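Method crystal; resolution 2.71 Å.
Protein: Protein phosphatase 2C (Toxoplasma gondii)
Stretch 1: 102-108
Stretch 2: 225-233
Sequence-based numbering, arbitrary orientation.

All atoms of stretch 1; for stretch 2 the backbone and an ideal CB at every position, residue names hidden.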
# COMPACT_ATOMS: atom_id res chain seq x y z
N PRO C 102 17.86 33.68 18.27
CA PRO C 102 17.71 35.14 18.29
C PRO C 102 16.29 35.58 17.88
O PRO C 102 16.08 36.00 16.75
CB PRO C 102 18.76 35.60 17.29
CG PRO C 102 19.81 34.53 17.37
CD PRO C 102 18.99 33.27 17.43
N GLY C 103 15.35 35.50 18.83
CA GLY C 103 13.96 35.87 18.60
C GLY C 103 13.67 36.73 17.40
O GLY C 103 14.38 37.70 17.15
N GLY C 104 12.63 36.36 16.64
CA GLY C 104 12.27 37.14 15.47
C GLY C 104 11.55 36.47 14.31
O GLY C 104 12.20 35.93 13.42
N SER C 105 10.21 36.48 14.32
CA SER C 105 9.43 35.91 13.22
C SER C 105 7.90 35.91 13.32
O SER C 105 7.31 35.50 14.33
CB SER C 105 9.91 34.50 12.87
OG SER C 105 9.06 33.94 11.88
N SER C 106 7.28 36.39 12.23
CA SER C 106 5.83 36.44 12.12
C SER C 106 5.44 35.14 11.47
O SER C 106 6.29 34.40 10.99
CB SER C 106 5.38 37.56 11.20
OG SER C 106 5.60 37.19 9.85
N ALA C 107 4.15 34.88 11.44
CA ALA C 107 3.66 33.66 10.86
C ALA C 107 2.31 33.83 10.21
O ALA C 107 1.49 34.67 10.60
CB ALA C 107 3.58 32.59 11.93
N LEU C 108 2.08 33.00 9.20
CA LEU C 108 0.83 32.98 8.48
C LEU C 108 0.67 31.55 8.01
O LEU C 108 1.49 31.04 7.24
CB LEU C 108 0.89 33.93 7.29
CG LEU C 108 -0.48 34.41 6.80
CD1 LEU C 108 -0.27 35.07 5.45
CD2 LEU C 108 -1.47 33.26 6.69
N UNK C 225 8.78 45.10 15.38
CA UNK C 225 8.07 45.70 14.25
C UNK C 225 6.58 45.38 14.20
O UNK C 225 5.84 45.98 13.43
CB UNK C 225 8.72 45.24 12.94
N UNK C 226 6.14 44.43 15.03
CA UNK C 226 4.74 44.03 15.06
C UNK C 226 4.23 43.75 16.49
O UNK C 226 5.00 43.80 17.44
CB UNK C 226 4.55 42.79 14.19
N UNK C 227 2.94 43.48 16.64
CA UNK C 227 2.39 43.25 17.98
C UNK C 227 2.21 41.76 18.29
O UNK C 227 1.90 41.37 19.41
CB UNK C 227 1.05 43.97 18.12
N UNK C 228 2.42 40.93 17.27
CA UNK C 228 2.29 39.49 17.44
C UNK C 228 3.38 38.77 16.67
O UNK C 228 3.65 39.08 15.51
CB UNK C 228 0.91 39.01 16.98
N UNK C 229 4.02 37.82 17.34
CA UNK C 229 5.10 37.08 16.72
C UNK C 229 5.54 35.88 17.55
O UNK C 229 5.03 35.68 18.66
CB UNK C 229 6.29 38.01 16.48
N UNK C 230 6.49 35.10 17.02
CA UNK C 230 7.02 33.92 17.71
C UNK C 230 8.25 34.14 18.60
O UNK C 230 8.34 33.55 19.67
CB UNK C 230 7.37 32.86 16.66
N UNK C 231 9.20 34.97 18.19
CA UNK C 231 10.35 35.18 19.06
C UNK C 231 10.12 36.21 20.17
O UNK C 231 9.23 36.05 21.03
CB UNK C 231 11.55 35.61 18.21
N UNK C 232 10.94 37.26 20.14
CA UNK C 232 10.89 38.38 21.08
C UNK C 232 10.41 37.98 22.47
O UNK C 232 9.35 38.42 22.90
CB UNK C 232 9.98 39.48 20.53
N UNK C 233 11.20 37.18 23.18
CA UNK C 233 10.77 36.73 24.50
C UNK C 233 10.84 37.75 25.61
O UNK C 233 10.17 37.60 26.64
CB UNK C 233 11.61 35.52 24.91

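Position 225 lies far from stretch 1, with nothing of it within 5.5 Å of the ideal CB. Many residues would fit, proline among them. It is Pro-225, which makes no contact.

At position 226 the CA-to-CB bond points toward stretch 1, yet nothing lies within 5.5 Å of the ideal CB. A long side chain could cross that gap; a short one could not. Ser-106 is nearby, so an apolar or a polar chain is conceivable. The residue is Met-226, present as selenomethionine. With chi1 p, chi2 t and chi3 p, it brings SE to 3.4 Å from CB of Ser-106, a close packing contact.

Position 227 is out of reach, and stretch 1 sets no preference. It is Thr-227, whose OG1 is hydrogen-bonded elsewhere in the structure.

Position 228 points sideways, with open space. Long or polar chains are possible. It is Arg-228, whose end leads away.

At position 229 the ideal CB is already 3.5 Å from O of Ser-105. A small side chain suits this spacing, though a larger one directed elsewhere is not excluded. It is Ala-229, with CB 3.5 Å from O of Ser-105.

Position 230 is tied by its backbone: its N donates a hydrogen bond to O of Ser-105, at 2.8 Å and a nearly straight 168°. Any residue with a free amide could do this, so proline is unsuitable. The CB points sideways, and the methyl of Ala-107 offers an apolar surface that a long aliphatic or aromatic chain could reach. The residue is Phe-230. Its CE1 lies 3.5 Å from CB of Ala-107, and that methyl meets the ring at its edge, near the ring plane.

At position 231 a CB would point straight into stretch 1. The ideal CB falls 2.0 Å from N of Gly-104 and 2.5 Å from CA of Gly-103, both clashes. Only glycine suits this backbone, and it is Gly-231. Its CA comes 3.5 Å from N of Gly-104 and 3.7 Å from CA of Gly-103, so the two stretches pass backbone to backbone.

Position 232 has positive phi and psi (31°/67°), which glycine, asparagine or aspartate often accept. Its CB points sideways, clear of stretch 1. It is Ser-232; its backbone N approaches CA of Gly-103 at 3.7 Å.

Position 233 also points sideways, with room for many side chains. It is Phe-233, whose ring end comes nearer but makes no contact.

Stretch 2 (225-233) PMTRAFGSF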
# COMPACT_ATOMS: atom_id res chain seq x y z
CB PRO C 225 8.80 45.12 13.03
CG PRO C 225 10.12 44.64 13.60
CD PRO C 225 9.73 44.09 14.92
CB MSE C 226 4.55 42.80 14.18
CG MSE C 226 5.51 41.70 14.51
SE MSE C 226 5.58 40.33 13.11
CE MSE C 226 6.76 41.37 11.91
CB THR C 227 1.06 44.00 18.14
OG1 THR C 227 0.13 43.56 17.15
CG2 THR C 227 1.26 45.51 17.97
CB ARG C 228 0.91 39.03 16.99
CG ARG C 228 -0.18 39.48 17.96
CD ARG C 228 -1.51 38.91 17.58
NE ARG C 228 -2.54 39.21 18.57
CZ ARG C 228 -3.81 38.83 18.46
NH1 ARG C 228 -4.21 38.14 17.41
NH2 ARG C 228 -4.67 39.12 19.42
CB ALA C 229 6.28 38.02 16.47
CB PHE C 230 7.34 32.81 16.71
CG PHE C 230 6.19 31.88 16.45
CD1 PHE C 230 5.58 31.85 15.20
CD2 PHE C 230 5.74 31.03 17.45
CE1 PHE C 230 4.53 30.99 14.95
CE2 PHE C 230 4.69 30.16 17.20
CZ PHE C 230 4.08 30.14 15.94
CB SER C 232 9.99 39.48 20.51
OG SER C 232 10.17 39.59 19.11
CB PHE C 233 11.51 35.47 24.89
CG PHE C 233 11.13 34.31 24.06
CD1 PHE C 233 11.89 33.97 22.95
CD2 PHE C 233 9.93 33.65 24.30
CE1 PHE C 233 11.45 32.97 22.09
CE2 PHE C 233 9.48 32.65 23.44
CZ PHE C 233 10.23 32.32 22.33
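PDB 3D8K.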